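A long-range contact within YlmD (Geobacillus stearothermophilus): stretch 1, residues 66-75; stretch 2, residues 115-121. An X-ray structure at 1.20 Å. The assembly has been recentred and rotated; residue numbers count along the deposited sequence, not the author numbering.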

# COMPACT_ATOMS: atom_id res chain seq x y z
N TRP A 66 2.01 5.10 -18.80
CA TRP A 66 2.51 6.27 -18.09
C TRP A 66 3.86 6.00 -17.43
O TRP A 66 4.75 6.87 -17.43
CB TRP A 66 1.52 6.69 -17.01
CG TRP A 66 0.19 7.15 -17.48
CD1 TRP A 66 -0.17 7.57 -18.74
CD2 TRP A 66 -0.98 7.25 -16.67
NE1 TRP A 66 -1.50 7.91 -18.75
CE2 TRP A 66 -2.02 7.73 -17.50
CE3 TRP A 66 -1.26 6.99 -15.33
CZ2 TRP A 66 -3.32 7.94 -17.02
CZ3 TRP A 66 -2.54 7.20 -14.85
CH2 TRP A 66 -3.56 7.69 -15.71
N LEU A 67 4.04 4.81 -16.88
CA LEU A 67 5.25 4.47 -16.16
C LEU A 67 6.34 3.89 -17.06
O LEU A 67 7.46 3.68 -16.58
CB LEU A 67 4.94 3.43 -15.09
CG LEU A 67 3.93 3.79 -14.00
CD1 LEU A 67 3.79 2.65 -13.02
CD2 LEU A 67 4.36 5.07 -13.28
N ALA A 68 6.04 3.59 -18.31
CA ALA A 68 6.94 2.83 -19.16
C ALA A 68 7.41 1.57 -18.44
O ALA A 68 8.60 1.27 -18.38
CB ALA A 68 8.12 3.70 -19.60
N PHE A 69 6.45 0.83 -17.89
CA PHE A 69 6.72 -0.36 -17.07
C PHE A 69 5.64 -1.36 -17.45
O PHE A 69 4.54 -1.36 -16.88
CB PHE A 69 6.71 -0.02 -15.58
CG PHE A 69 7.69 -0.82 -14.77
CD1 PHE A 69 8.66 -0.19 -14.00
CD2 PHE A 69 7.66 -2.20 -14.80
CE1 PHE A 69 9.57 -0.94 -13.26
CE2 PHE A 69 8.56 -2.95 -14.05
CZ PHE A 69 9.50 -2.32 -13.27
N PRO A 70 5.91 -2.22 -18.45
CA PRO A 70 4.86 -3.06 -19.02
C PRO A 70 4.10 -3.91 -18.01
O PRO A 70 4.66 -4.41 -17.04
CB PRO A 70 5.62 -3.94 -20.01
CG PRO A 70 6.76 -3.05 -20.47
CD PRO A 70 7.16 -2.30 -19.23
N LEU A 71 2.81 -4.08 -18.29
CA LEU A 71 1.92 -4.85 -17.44
C LEU A 71 2.41 -6.28 -17.26
O LEU A 71 2.21 -6.86 -16.19
CB LEU A 71 0.51 -4.83 -18.06
CG LEU A 71 -0.59 -5.52 -17.27
CD1 LEU A 71 -0.71 -5.08 -15.84
CD2 LEU A 71 -1.93 -5.29 -17.99
N GLU A 72 3.07 -6.84 -18.28
CA GLU A 72 3.63 -8.18 -18.19
C GLU A 72 4.70 -8.32 -17.10
O GLU A 72 5.09 -9.45 -16.76
CB GLU A 72 4.26 -8.55 -19.54
CG GLU A 72 3.27 -8.75 -20.68
CD GLU A 72 2.64 -7.45 -21.16
OE1 GLU A 72 3.27 -6.38 -21.03
OE2 GLU A 72 1.50 -7.49 -21.68
N ARG A 73 5.20 -7.21 -16.57
CA ARG A 73 6.24 -7.24 -15.55
C ARG A 73 5.73 -6.95 -14.15
O ARG A 73 6.53 -6.85 -13.21
CB ARG A 73 7.37 -6.26 -15.93
CG ARG A 73 8.14 -6.71 -17.16
CD ARG A 73 9.12 -5.67 -17.63
NE ARG A 73 9.44 -5.85 -19.04
CZ ARG A 73 10.18 -5.01 -19.75
NH1 ARG A 73 10.68 -3.92 -19.18
NH2 ARG A 73 10.41 -5.27 -21.03
N TRP A 74 4.41 -6.85 -13.96
CA TRP A 74 3.87 -6.57 -12.65
C TRP A 74 3.66 -7.88 -11.89
O TRP A 74 3.44 -8.93 -12.50
CB TRP A 74 2.52 -5.87 -12.73
CG TRP A 74 2.47 -4.57 -13.45
CD1 TRP A 74 3.42 -3.98 -14.23
CD2 TRP A 74 1.35 -3.70 -13.44
NE1 TRP A 74 2.94 -2.77 -14.71
CE2 TRP A 74 1.66 -2.59 -14.24
CE3 TRP A 74 0.10 -3.74 -12.81
CZ2 TRP A 74 0.76 -1.54 -14.43
CZ3 TRP A 74 -0.80 -2.72 -13.04
CH2 TRP A 74 -0.45 -1.64 -13.82
N VAL A 75 3.66 -7.80 -10.55
CA VAL A 75 3.29 -8.92 -9.69
C VAL A 75 2.28 -8.42 -8.68
O VAL A 75 2.52 -7.42 -8.00
CB VAL A 75 4.50 -9.50 -8.95
CG1 VAL A 75 4.06 -10.70 -8.13
CG2 VAL A 75 5.60 -9.89 -9.91
N ALA A 115 15.49 -6.05 -10.24
CA ALA A 115 14.92 -5.01 -11.08
C ALA A 115 13.98 -5.63 -12.12
O ALA A 115 14.00 -6.84 -12.38
CB ALA A 115 16.02 -4.21 -11.78
N GLY A 116 13.16 -4.78 -12.73
CA GLY A 116 12.27 -5.26 -13.77
C GLY A 116 11.00 -5.91 -13.27
O GLY A 116 10.30 -6.56 -14.05
N VAL A 117 10.66 -5.72 -12.00
CA VAL A 117 9.52 -6.37 -11.36
C VAL A 117 8.74 -5.28 -10.64
O VAL A 117 9.25 -4.68 -9.69
CB VAL A 117 9.99 -7.44 -10.35
CG1 VAL A 117 8.82 -8.04 -9.63
CG2 VAL A 117 10.79 -8.49 -11.08
N LEU A 118 7.51 -5.01 -11.07
CA LEU A 118 6.69 -3.98 -10.46
C LEU A 118 5.73 -4.61 -9.47
O LEU A 118 4.79 -5.28 -9.87
CB LEU A 118 5.94 -3.16 -11.51
CG LEU A 118 5.34 -1.87 -10.94
CD1 LEU A 118 6.41 -0.81 -10.68
CD2 LEU A 118 4.22 -1.32 -11.83
N LEU A 119 5.95 -4.40 -8.17
CA LEU A 119 5.01 -4.86 -7.17
C LEU A 119 3.79 -3.95 -7.25
O LEU A 119 3.94 -2.72 -7.30
CB LEU A 119 5.63 -4.77 -5.78
CG LEU A 119 7.01 -5.45 -5.68
CD1 LEU A 119 7.52 -5.28 -4.25
CD2 LEU A 119 6.99 -6.88 -6.07
N ALA A 120 2.60 -4.53 -7.22
CA ALA A 120 1.39 -3.77 -7.51
C ALA A 120 0.26 -4.28 -6.62
O ALA A 120 -0.19 -5.42 -6.77
CB ALA A 120 1.05 -3.91 -9.00
N LEU A 121 -0.21 -3.42 -5.71
CA LEU A 121 -1.26 -3.75 -4.76
C LEU A 121 -2.38 -2.70 -4.82
O LEU A 121 -2.12 -1.52 -5.11
CB LEU A 121 -0.72 -3.87 -3.32
CG LEU A 121 -0.04 -5.19 -2.96
CD1 LEU A 121 1.33 -5.48 -3.56
CD2 LEU A 121 0.06 -5.30 -1.43

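The two stretches meet as neighbouring parallel strands, with Trp 74 in register with Leu 118 (CA–CA 4.4 Å) and Val 75 with Leu 119 (CA–CA 5.1 Å). Three backbone hydrogen bonds join them, alternating in direction. Leu 118 N donates to Arg 73 O at 3.0 Å and is nearly linear, with an angle of 171° at the hydrogen. Val 75 N then donates to Leu 118 O at 2.8 Å, and Ala 120 N returns to Val 75 O at 3.0 Å, although its angle of 139° makes this the most bent of the three. Leu 118 thus uses both its amide and its carbonyl toward stretch 1, and Val 75 does the same toward stretch 2, the staggered pattern expected of parallel strands. Two of the acceptors also receive CA–H···O contacts: Val 117 CA lies 3.5 Å from Arg 73 O, and Trp 74 CA lies 3.2 Å from Leu 118 O.

The amides of Arg 73 and Trp 74 are satisfied within stretch 1. A 3-10 segment leads into the strand, and in it Arg 73 N donates to Pro 70 O at 2.9 Å while Trp 74 N donates to Leu 71 O at 3.1 Å. The indole nitrogen is also paired locally, Trp 74 NE1 donating to Phe 69 O at 3.0 Å with an angle of 162°. This bond ties the ring to the loop before the 3-10 segment and meets the polar need of an otherwise buried side chain.

Leu 118, whose side chain shares a sheet face with that of Trp 74, is the apolar centre of the contact. Its CD2 sits over the indole, 3.6 Å from the centroid of the five-membered ring and 16° off the normal, while its CB lies over a face of the Phe 69 ring, 4.0 Å from the centroid. Both are CH–π contacts. Leu 67 CD1 adds a looser contact to Leu 118 CD2 at 4.2 Å, and Ala 120 CB packs 3.9 Å from Trp 74 CE3.

The Phe 69 ring also reaches the turn before the second strand, where its edge faces backbone: CZ is 3.8 Å from Val 117 N and 3.9 Å from Gly 116 C. Gly 116 has phi/psi of 81/16°, at which a CB would be jammed against the preceding carbonyl oxygen. Val 75 CG2 meets Val 117 CG1 at 3.7 Å. Together the stretches bury 491 Å².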